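Sialidase B (Streptococcus pneumoniae serotype 4, PDB 4XJW) catalyses the release of terminal sialic acid from alpha-2,3-, alpha-2,6- and alpha-2,8-linked glycans, and acts as an intramolecular trans-sialidase. Local coordinates at residues Y87-P92 and K117-Y122; A504-L509 and I514-R519; L563-E568 and D599-Y604. The protein carries 1 engineered substitution. One frame throughout, in Å; residues are numbered along the deposited sequence.

Contact 1: Y87-P92 and K117-Y122; sequences YLFSRP and KTYTMY
Phe89 and Tyr119 meet through the corners of their rings, and this is the tight part of the contact. CE2 of Phe89 lies 3.5 Å from CD2 of Tyr119. The ring planes are turned 34° against each other with centroids 5.6 Å apart, an oblique pairing. Tyr119 has its CG beside the backbone N and anti to the carbonyl carbon (chi1 -58°), which places its ring against that of Phe89, and the two side chains cross at about a right angle. Tyr119 is buried, enclosed further by Ile78, Phe110 and Ser112. Contact is looser at Tyr87, whose CD2 stays 4.0 Å from CE2 of Tyr119. Tyr87 and Phe89 are both partly exposed, so the solvent side of the contact lies with them. The hydroxyls look past the contact: Tyr87 OH is hydrogen-bonded to the carbonyl of Thr135 and Tyr119 OH to that of Leu137, which ties both rings to the chain beyond strand 126-132. No hydrogen bond joins the two segments, and CA of Phe89 and CA of Tyr119 are 8.6 Å apart. Strand 85-91 is the outermost strand of one antiparallel sheet, while strand 118-123 belongs to another, so the aromatic side chains fill the interface between two facing sheets, as in the concanavalin-like beta sandwich of the sialidase N-terminal domain.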
loop_
_atom_site.group_PDB
_atom_site.type_symbol
_atom_site.label_atom_id
_atom_site.label_comp_id
_atom_site.label_asym_id
_atom_site.label_seq_id
_atom_site.Cartn_x
_atom_site.Cartn_y
_atom_site.Cartn_z
ATOM N N TYR A 87 -7.876 28.789 8.304
ATOM C CA TYR A 87 -7.764 27.554 7.553
ATOM C C TYR A 87 -6.502 26.798 7.946
ATOM O O TYR A 87 -5.438 27.390 8.128
ATOM C CB TYR A 87 -7.754 27.851 6.059
ATOM C CG TYR A 87 -9.044 28.416 5.513
ATOM C CD1 TYR A 87 -10.275 28.055 6.056
ATOM C CD2 TYR A 87 -9.030 29.311 4.449
ATOM C CE1 TYR A 87 -11.458 28.574 5.548
ATOM C CE2 TYR A 87 -10.204 29.826 3.935
ATOM C CZ TYR A 87 -11.412 29.457 4.488
ATOM O OH TYR A 87 -12.580 29.978 3.979
ATOM N N LEU A 88 -6.643 25.488 8.101
ATOM C CA LEU A 88 -5.509 24.608 8.324
ATOM C C LEU A 88 -5.704 23.399 7.422
ATOM O O LEU A 88 -6.689 22.667 7.567
ATOM C CB LEU A 88 -5.437 24.181 9.795
ATOM C CG LEU A 88 -4.468 23.026 10.081
ATOM C CD1 LEU A 88 -3.045 23.481 9.941
ATOM C CD2 LEU A 88 -4.701 22.424 11.467
ATOM N N PHE A 89 -4.782 23.209 6.479
ATOM C CA PHE A 89 -4.813 22.049 5.582
ATOM C C PHE A 89 -3.501 21.305 5.695
ATOM O O PHE A 89 -2.439 21.918 5.733
ATOM C CB PHE A 89 -5.000 22.480 4.126
ATOM C CG PHE A 89 -6.161 23.390 3.921
ATOM C CD1 PHE A 89 -7.447 22.960 4.214
ATOM C CD2 PHE A 89 -5.974 24.677 3.448
ATOM C CE1 PHE A 89 -8.535 23.803 4.036
ATOM C CE2 PHE A 89 -7.055 25.523 3.267
ATOM C CZ PHE A 89 -8.333 25.082 3.561
ATOM N N SER A 90 -3.567 19.980 5.734
ATOM C CA SER A 90 -2.345 19.206 5.877
ATOM C C SER A 90 -2.559 17.780 5.414
ATOM O O SER A 90 -3.698 17.333 5.254
ATOM C CB SER A 90 -1.884 19.209 7.339
ATOM O OG SER A 90 -2.769 18.422 8.119
ATOM N N ARG A 91 -1.459 17.067 5.188
ATOM C CA ARG A 91 -1.530 15.632 5.020
ATOM C C ARG A 91 -0.309 14.969 5.637
ATOM O O ARG A 91 0.823 15.398 5.403
ATOM C CB ARG A 91 -1.622 15.225 3.553
ATOM C CG ARG A 91 -2.139 13.800 3.409
ATOM C CD ARG A 91 -1.778 13.220 2.044
ATOM N NE ARG A 91 -0.414 12.700 2.010
ATOM C CZ ARG A 91 0.103 12.059 0.967
ATOM N NH1 ARG A 91 -0.641 11.873 -0.119
ATOM N NH2 ARG A 91 1.359 11.613 1.021
ATOM N N PRO A 92 -0.530 13.901 6.410
ATOM C CA PRO A 92 0.590 13.113 6.937
ATOM C C PRO A 92 1.450 12.507 5.821
ATOM O O PRO A 92 1.020 12.472 4.655
ATOM C CB PRO A 92 -0.115 11.991 7.704
ATOM C CG PRO A 92 -1.393 12.652 8.181
ATOM C CD PRO A 92 -1.817 13.492 7.006
ATOM N N LYS A 117 -10.790 29.375 -6.069
ATOM C CA LYS A 117 -10.906 29.379 -4.610
ATOM C C LYS A 117 -10.329 28.117 -4.006
ATOM O O LYS A 117 -10.904 27.546 -3.074
ATOM C CB LYS A 117 -12.364 29.508 -4.166
ATOM C CG LYS A 117 -13.057 30.767 -4.645
ATOM C CD LYS A 117 -14.435 30.857 -4.010
ATOM C CE LYS A 117 -14.991 32.256 -4.081
ATOM N NZ LYS A 117 -16.202 32.391 -3.221
ATOM N N THR A 118 -9.187 27.693 -4.526
ATOM C CA THR A 118 -8.615 26.414 -4.136
ATOM C C THR A 118 -7.162 26.554 -3.697
ATOM O O THR A 118 -6.409 27.355 -4.261
ATOM C CB THR A 118 -8.734 25.415 -5.297
ATOM O OG1 THR A 118 -10.127 25.178 -5.563
ATOM C CG2 THR A 118 -8.062 24.090 -4.959
ATOM N N TYR A 119 -6.788 25.790 -2.676
ATOM C CA TYR A 119 -5.415 25.711 -2.219
ATOM C C TYR A 119 -4.943 24.296 -2.504
ATOM O O TYR A 119 -5.583 23.327 -2.089
ATOM C CB TYR A 119 -5.329 25.973 -0.717
ATOM C CG TYR A 119 -5.884 27.306 -0.248
ATOM C CD1 TYR A 119 -5.144 28.477 -0.379
ATOM C CD2 TYR A 119 -7.128 27.379 0.351
ATOM C CE1 TYR A 119 -5.642 29.698 0.061
ATOM C CE2 TYR A 119 -7.632 28.592 0.817
ATOM C CZ TYR A 119 -6.886 29.746 0.658
ATOM O OH TYR A 119 -7.387 30.948 1.114
ATOM N N THR A 120 -3.827 24.168 -3.209
ATOM C CA THR A 120 -3.328 22.848 -3.580
ATOM C C THR A 120 -1.856 22.712 -3.236
ATOM O O THR A 120 -1.059 23.587 -3.575
ATOM C CB THR A 120 -3.471 22.625 -5.098
ATOM O OG1 THR A 120 -4.837 22.818 -5.489
ATOM C CG2 THR A 120 -3.030 21.213 -5.500
ATOM N N MET A 121 -1.490 21.603 -2.594
ATOM C CA MET A 121 -0.101 21.346 -2.215
ATOM C C MET A 121 0.456 20.128 -2.937
ATOM O O MET A 121 -0.180 19.070 -2.943
ATOM C CB MET A 121 -0.012 21.097 -0.719
ATOM C CG MET A 121 1.393 20.732 -0.246
ATOM S SD MET A 121 2.503 22.166 -0.227
ATOM C CE MET A 121 1.876 22.975 1.234
ATOM N N TYR A 122 1.634 20.279 -3.537
ATOM C CA TYR A 122 2.351 19.147 -4.126
ATOM C C TYR A 122 3.678 19.003 -3.409
ATOM O O TYR A 122 4.344 19.989 -3.132
ATOM C CB TYR A 122 2.650 19.391 -5.606
ATOM C CG TYR A 122 1.474 19.762 -6.483
ATOM C CD1 TYR A 122 1.061 21.080 -6.597
ATOM C CD2 TYR A 122 0.809 18.795 -7.231
ATOM C CE1 TYR A 122 -0.000 21.431 -7.423
ATOM C CE2 TYR A 122 -0.241 19.128 -8.066
ATOM C CZ TYR A 122 -0.646 20.451 -8.147
ATOM O OH TYR A 122 -1.691 20.795 -8.969
#

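Contact 2: A504-L509 and I514-R519; sequences AQMVEL and IRTFFR
Val507 and Arg515 form a hydrogen-bonded antiparallel pair, as do Gln505 and Phe517; Val507 N reaches Arg515 O at 2.9 Å and Phe517 N reaches Gln505 O at 2.8 Å. On the face shared by these residues, Val507 CG2 approaches the edge of the Phe517 ring, 3.9 Å from its CE2. Leu509 CD1 sits over the centre of the Arg515 guanidinium, 3.8 Å from CZ, while Arg515 CG covers part of one Phe517 ring face. On the other face Thr516 is set between two neighbours. Thr516 CG2, held anti to the backbone N and turned to the neighbouring strand, meets Ala504 CB at 3.5 Å, and Thr516 OG1 abuts Met506 CG. The segments make a beta hairpin, the first two strands of a four-stranded antiparallel sheet, consistent with a blade of the sialidase beta propeller. Further out, Asp596 O and Thr529 OG1 hold the Arg515 guanidinium with its face against Leu509, and Tyr478 OH is hydrogen-bonded to Thr516 OG1. Gln505 OE1 accepts from the backbone N of Gln456, a residue of the inhibitor pocket. At the hairpin's open end Arg519, probably a substrate-binding residue, forms a salt bridge with Glu503, the predicted active-site residue that precedes Ala504.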
loop_
_atom_site.group_PDB
_atom_site.type_symbol
_atom_site.label_atom_id
_atom_site.label_comp_id
_atom_site.label_asym_id
_atom_site.label_seq_id
_atom_site.Cartn_x
_atom_site.Cartn_y
_atom_site.Cartn_z
ATOM N N ALA A 504 4.213 -14.317 6.804
ATOM C CA ALA A 504 5.477 -15.047 6.753
ATOM C C ALA A 504 6.065 -14.960 5.359
ATOM O O ALA A 504 5.328 -15.018 4.377
ATOM C CB ALA A 504 5.248 -16.492 7.111
ATOM N N GLN A 505 7.391 -14.872 5.279
ATOM C CA GLN A 505 8.084 -14.892 4.000
ATOM C C GLN A 505 9.288 -15.807 4.126
ATOM O O GLN A 505 9.889 -15.918 5.195
ATOM C CB GLN A 505 8.487 -13.473 3.602
ATOM C CG GLN A 505 7.320 -12.603 3.099
ATOM C CD GLN A 505 6.805 -13.027 1.714
ATOM O OE1 GLN A 505 7.263 -12.516 0.684
ATOM N NE2 GLN A 505 5.839 -13.939 1.693
ATOM N N MET A 506 9.644 -16.460 3.024
ATOM C CA MET A 506 10.610 -17.558 3.037
ATOM C C MET A 506 11.854 -17.230 2.209
ATOM O O MET A 506 11.788 -16.473 1.249
ATOM C CB MET A 506 9.968 -18.821 2.455
ATOM C CG MET A 506 8.745 -19.355 3.220
ATOM S SD MET A 506 7.801 -20.544 2.255
ATOM C CE MET A 506 6.897 -19.458 1.141
ATOM N N VAL A 507 12.977 -17.827 2.597
ATOM C CA VAL A 507 14.197 -17.805 1.803
ATOM C C VAL A 507 14.777 -19.209 1.815
ATOM O O VAL A 507 14.636 -19.934 2.804
ATOM C CB VAL A 507 15.248 -16.804 2.350
ATOM C CG1 VAL A 507 14.679 -15.403 2.397
ATOM C CG2 VAL A 507 15.739 -17.222 3.732
ATOM N N GLU A 508 15.396 -19.611 0.709
ATOM C CA GLU A 508 16.105 -20.891 0.660
ATOM C C GLU A 508 17.569 -20.633 1.024
ATOM O O GLU A 508 18.320 -20.056 0.236
ATOM C CB GLU A 508 15.979 -21.574 -0.721
ATOM C CG GLU A 508 16.390 -23.053 -0.669
ATOM C CD GLU A 508 16.156 -23.808 -1.959
ATOM O OE1 GLU A 508 15.837 -23.162 -2.980
ATOM O OE2 GLU A 508 16.294 -25.053 -1.945
ATOM N N LEU A 509 17.969 -21.024 2.233
ATOM C CA LEU A 509 19.341 -20.783 2.696
ATOM C C LEU A 509 20.364 -21.571 1.898
ATOM O O LEU A 509 21.443 -21.071 1.584
ATOM C CB LEU A 509 19.494 -21.139 4.177
ATOM C CG LEU A 509 18.776 -20.245 5.186
ATOM C CD1 LEU A 509 19.091 -20.694 6.594
ATOM C CD2 LEU A 509 19.163 -18.790 4.975
ATOM N N ILE A 514 14.812 -24.248 4.021
ATOM C CA ILE A 514 14.024 -23.029 3.940
ATOM C C ILE A 514 13.933 -22.379 5.310
ATOM O O ILE A 514 13.573 -23.036 6.295
ATOM C CB ILE A 514 12.598 -23.331 3.470
ATOM C CG1 ILE A 514 12.597 -24.079 2.139
ATOM C CG2 ILE A 514 11.783 -22.044 3.342
ATOM C CD1 ILE A 514 11.238 -24.672 1.790
ATOM N N ARG A 515 14.261 -21.095 5.395
ATOM C CA ARG A 515 13.949 -20.370 6.620
ATOM C C ARG A 515 12.805 -19.402 6.373
ATOM O O ARG A 515 12.815 -18.646 5.406
ATOM C CB ARG A 515 15.145 -19.636 7.200
ATOM C CG ARG A 515 14.776 -18.915 8.509
ATOM C CD ARG A 515 15.943 -18.803 9.440
ATOM N NE ARG A 515 16.482 -20.118 9.740
ATOM C CZ ARG A 515 17.725 -20.324 10.151
ATOM N NH1 ARG A 515 18.539 -19.296 10.321
ATOM N NH2 ARG A 515 18.155 -21.557 10.376
ATOM N N THR A 516 11.806 -19.464 7.254
ATOM C CA THR A 516 10.633 -18.599 7.179
ATOM C C THR A 516 10.710 -17.558 8.279
ATOM O O THR A 516 10.872 -17.915 9.439
ATOM C CB THR A 516 9.362 -19.420 7.354
ATOM O OG1 THR A 516 9.302 -20.434 6.339
ATOM C CG2 THR A 516 8.132 -18.535 7.253
ATOM N N PHE A 517 10.610 -16.279 7.913
ATOM C CA PHE A 517 10.555 -15.180 8.876
ATOM C C PHE A 517 9.121 -14.701 8.968
ATOM O O PHE A 517 8.454 -14.526 7.946
ATOM C CB PHE A 517 11.470 -14.031 8.441
ATOM C CG PHE A 517 12.908 -14.439 8.281
ATOM C CD1 PHE A 517 13.762 -14.483 9.378
ATOM C CD2 PHE A 517 13.398 -14.802 7.043
ATOM C CE1 PHE A 517 15.080 -14.857 9.237
ATOM C CE2 PHE A 517 14.724 -15.188 6.892
ATOM C CZ PHE A 517 15.564 -15.220 7.987
ATOM N N PHE A 518 8.618 -14.500 10.183
ATOM C CA PHE A 518 7.224 -14.089 10.307
ATOM C C PHE A 518 6.898 -13.136 11.442
ATOM O O PHE A 518 7.588 -13.073 12.455
ATOM C CB PHE A 518 6.263 -15.292 10.297
ATOM C CG PHE A 518 6.420 -16.235 11.474
ATOM C CD1 PHE A 518 7.475 -17.131 11.525
ATOM C CD2 PHE A 518 5.487 -16.232 12.502
ATOM C CE1 PHE A 518 7.608 -18.013 12.595
ATOM C CE2 PHE A 518 5.603 -17.109 13.563
ATOM C CZ PHE A 518 6.670 -18.001 13.609
ATOM N N ARG A 519 5.836 -12.382 11.210
ATOM C CA ARG A 519 5.304 -11.403 12.141
ATOM C C ARG A 519 4.635 -12.110 13.316
ATOM O O ARG A 519 4.002 -13.154 13.134
ATOM C CB ARG A 519 4.284 -10.558 11.366
ATOM C CG ARG A 519 3.449 -9.598 12.183
ATOM C CD ARG A 519 2.458 -8.910 11.253
ATOM N NE ARG A 519 1.454 -8.169 12.004
ATOM C CZ ARG A 519 0.469 -7.481 11.444
ATOM N NH1 ARG A 519 0.365 -7.436 10.124
ATOM N NH2 ARG A 519 -0.402 -6.833 12.206
#

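Contact 3: L563-E568 and D599-Y604; sequences LIDGKE and DWKYHY
The Tyr602 ring meets Asp565 at its edge, where OD2 lies in the ring plane beside CZ and CE2, and one of its faces carries CG of the adjacent Lys601, offset toward the rim. The carboxylate is turned 53° against the ring. Asp565 OD2 accepts from Tyr602 OH at 2.4 Å, a value so short that it is doubtful in detail. Asp565 OD2 also receives Lys601 NZ at 2.7 Å in a salt bridge, the ammonium coming from above the carboxylate plane, 48° out of it. Lys601 starts with CG anti to the backbone N (chi1 -176°) and stays extended, which carries NZ across to the carboxylate of Asp565. Lys601 and Tyr602 both face Val588 in a classic beta bulge, and both direct their side chains toward the loop. Asp565 is presented by a type I' turn from Ile564 to Lys567, closed by Lys567 N to Ile564 O at 2.9 Å. Beside the polar group Ile564 CG2 approaches Tyr602 CE2 at 4.3 Å, with Val588 and Ile654 packed around the isoleucine. The Lys601 salt bridge probably favours the charged form of Asp565, with the phenol a second, less certain donor; bridge and Ile564 contact together join turn to strand, the polar part at an exposed rim where solvent probably weakens it.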
loop_
_atom_site.group_PDB
_atom_site.type_symbol
_atom_site.label_atom_id
_atom_site.label_comp_id
_atom_site.label_asym_id
_atom_site.label_seq_id
_atom_site.Cartn_x
_atom_site.Cartn_y
_atom_site.Cartn_z
ATOM N N LEU A 563 27.986 -13.278 -2.455
ATOM C CA LEU A 563 28.563 -13.268 -1.111
ATOM C C LEU A 563 28.752 -11.837 -0.656
ATOM O O LEU A 563 29.029 -10.950 -1.459
ATOM C CB LEU A 563 29.925 -13.971 -1.087
ATOM C CG LEU A 563 30.003 -15.430 -1.527
ATOM C CD1 LEU A 563 31.422 -15.969 -1.331
ATOM C CD2 LEU A 563 28.987 -16.294 -0.801
ATOM N N ILE A 564 28.592 -11.623 0.646
ATOM C CA ILE A 564 28.905 -10.352 1.278
ATOM C C ILE A 564 29.856 -10.691 2.424
ATOM O O ILE A 564 29.570 -11.580 3.225
ATOM C CB ILE A 564 27.625 -9.650 1.817
ATOM C CG1 ILE A 564 26.671 -9.308 0.666
ATOM C CG2 ILE A 564 27.992 -8.383 2.590
ATOM C CD1 ILE A 564 25.335 -8.681 1.124
ATOM N N ASP A 565 31.005 -10.016 2.464
ATOM C CA ASP A 565 32.059 -10.330 3.430
ATOM C C ASP A 565 32.447 -11.811 3.371
ATOM O O ASP A 565 32.752 -12.426 4.390
ATOM C CB ASP A 565 31.635 -9.946 4.854
ATOM C CG ASP A 565 31.474 -8.453 5.033
ATOM O OD1 ASP A 565 32.065 -7.688 4.241
ATOM O OD2 ASP A 565 30.763 -8.043 5.981
ATOM N N GLY A 566 32.410 -12.376 2.168
ATOM C CA GLY A 566 32.762 -13.767 1.959
ATOM C C GLY A 566 31.765 -14.767 2.509
ATOM O O GLY A 566 32.073 -15.955 2.629
ATOM N N LYS A 567 30.566 -14.296 2.852
ATOM C CA LYS A 567 29.542 -15.165 3.427
ATOM C C LYS A 567 28.222 -15.052 2.670
ATOM O O LYS A 567 27.975 -14.065 1.974
ATOM C CB LYS A 567 29.328 -14.836 4.911
ATOM C CG LYS A 567 30.619 -14.830 5.728
ATOM C CD LYS A 567 30.357 -15.012 7.215
ATOM C CE LYS A 567 30.134 -16.475 7.556
ATOM N NZ LYS A 567 29.805 -16.663 8.992
ATOM N N GLU A 568 27.389 -16.077 2.785
ATOM C CA GLU A 568 26.081 -16.037 2.149
ATOM C C GLU A 568 25.200 -15.106 2.959
ATOM O O GLU A 568 25.343 -15.005 4.184
ATOM C CB GLU A 568 25.479 -17.428 2.062
ATOM C CG GLU A 568 26.350 -18.373 1.238
ATOM C CD GLU A 568 25.803 -19.782 1.169
ATOM O OE1 GLU A 568 24.586 -19.959 1.391
ATOM O OE2 GLU A 568 26.591 -20.712 0.887
ATOM N N ASP A 599 24.053 -14.024 11.483
ATOM C CA ASP A 599 24.530 -12.842 12.193
ATOM C C ASP A 599 24.037 -11.584 11.494
ATOM O O ASP A 599 24.504 -11.249 10.403
ATOM C CB ASP A 599 26.061 -12.834 12.267
ATOM C CG ASP A 599 26.620 -11.490 12.704
ATOM O OD1 ASP A 599 26.006 -10.829 13.574
ATOM O OD2 ASP A 599 27.678 -11.093 12.173
ATOM N N TRP A 600 23.094 -10.884 12.123
ATOM C CA TRP A 600 22.558 -9.645 11.556
ATOM C C TRP A 600 23.554 -8.502 11.725
ATOM O O TRP A 600 23.614 -7.840 12.764
ATOM C CB TRP A 600 21.189 -9.327 12.155
ATOM C CG TRP A 600 20.262 -10.491 12.006
ATOM C CD1 TRP A 600 19.921 -11.399 12.966
ATOM C CD2 TRP A 600 19.595 -10.908 10.803
ATOM N NE1 TRP A 600 19.068 -12.343 12.444
ATOM C CE2 TRP A 600 18.850 -12.062 11.121
ATOM C CE3 TRP A 600 19.549 -10.410 9.496
ATOM C CZ2 TRP A 600 18.068 -12.725 10.175
ATOM C CZ3 TRP A 600 18.779 -11.073 8.564
ATOM C CH2 TRP A 600 18.052 -12.218 8.900
ATOM N N LYS A 601 24.342 -8.290 10.680
ATOM C CA LYS A 601 25.553 -7.480 10.763
ATOM C C LYS A 601 25.379 -6.013 10.351
ATOM O O LYS A 601 26.015 -5.121 10.920
ATOM C CB LYS A 601 26.633 -8.140 9.911
ATOM C CG LYS A 601 27.994 -7.480 9.965
ATOM C CD LYS A 601 28.999 -8.335 9.182
ATOM C CE LYS A 601 30.413 -7.793 9.251
ATOM N NZ LYS A 601 31.360 -8.723 8.559
ATOM N N TYR A 602 24.530 -5.763 9.359
ATOM C CA TYR A 602 24.340 -4.410 8.838
ATOM C C TYR A 602 22.874 -3.977 8.924
ATOM O O TYR A 602 21.977 -4.767 8.631
ATOM C CB TYR A 602 24.804 -4.334 7.378
ATOM C CG TYR A 602 26.250 -4.722 7.150
ATOM C CD1 TYR A 602 27.278 -3.838 7.444
ATOM C CD2 TYR A 602 26.582 -5.961 6.612
ATOM C CE1 TYR A 602 28.595 -4.177 7.225
ATOM C CE2 TYR A 602 27.893 -6.313 6.385
ATOM C CZ TYR A 602 28.897 -5.413 6.699
ATOM O OH TYR A 602 30.210 -5.748 6.485
ATOM N N HIS A 603 22.639 -2.732 9.339
ATOM C CA HIS A 603 21.296 -2.138 9.348
ATOM C C HIS A 603 21.325 -0.870 8.499
ATOM O O HIS A 603 22.096 0.046 8.789
ATOM C CB HIS A 603 20.887 -1.754 10.773
ATOM C CG HIS A 603 20.634 -2.923 11.671
ATOM N ND1 HIS A 603 19.380 -3.226 12.164
ATOM C CD2 HIS A 603 21.473 -3.858 12.179
ATOM C CE1 HIS A 603 19.459 -4.301 12.927
ATOM N NE2 HIS A 603 20.718 -4.702 12.956
ATOM N N TYR A 604 20.493 -0.806 7.460
ATOM C CA TYR A 604 20.390 0.405 6.647
ATOM C C TYR A 604 19.054 1.094 6.877
ATOM O O TYR A 604 18.004 0.495 6.684
ATOM C CB TYR A 604 20.523 0.079 5.160
ATOM C CG TYR A 604 20.187 1.257 4.266
ATOM C CD1 TYR A 604 21.093 2.301 4.084
ATOM C CD2 TYR A 604 18.963 1.328 3.609
ATOM C CE1 TYR A 604 20.781 3.387 3.279
ATOM C CE2 TYR A 604 18.648 2.399 2.804
ATOM C CZ TYR A 604 19.559 3.428 2.641
ATOM O OH TYR A 604 19.233 4.495 1.833
#

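From the N terminus, contact 1 comes first: 24 intervening residues bring strand 118-123 back against strand 85-91 and join two sheets of the lectin-like domain. Much later in the chain, contact 2 closes a tight hairpin at the start of one propeller sheet. Contact 3 then closes a loop of 30 residues, fastening the turn after strand 556-559 to strand 597-605 at the outer edge of the next sheet. The three follow in series, none nested or crossed. Contact 1 keeps about 19 Å, nearest atoms, from each of the others, whereas contacts 2 and 3 touch where Phe517 CE1 packs 3.8 Å from Trp600 CZ2, linking successive propeller sheets.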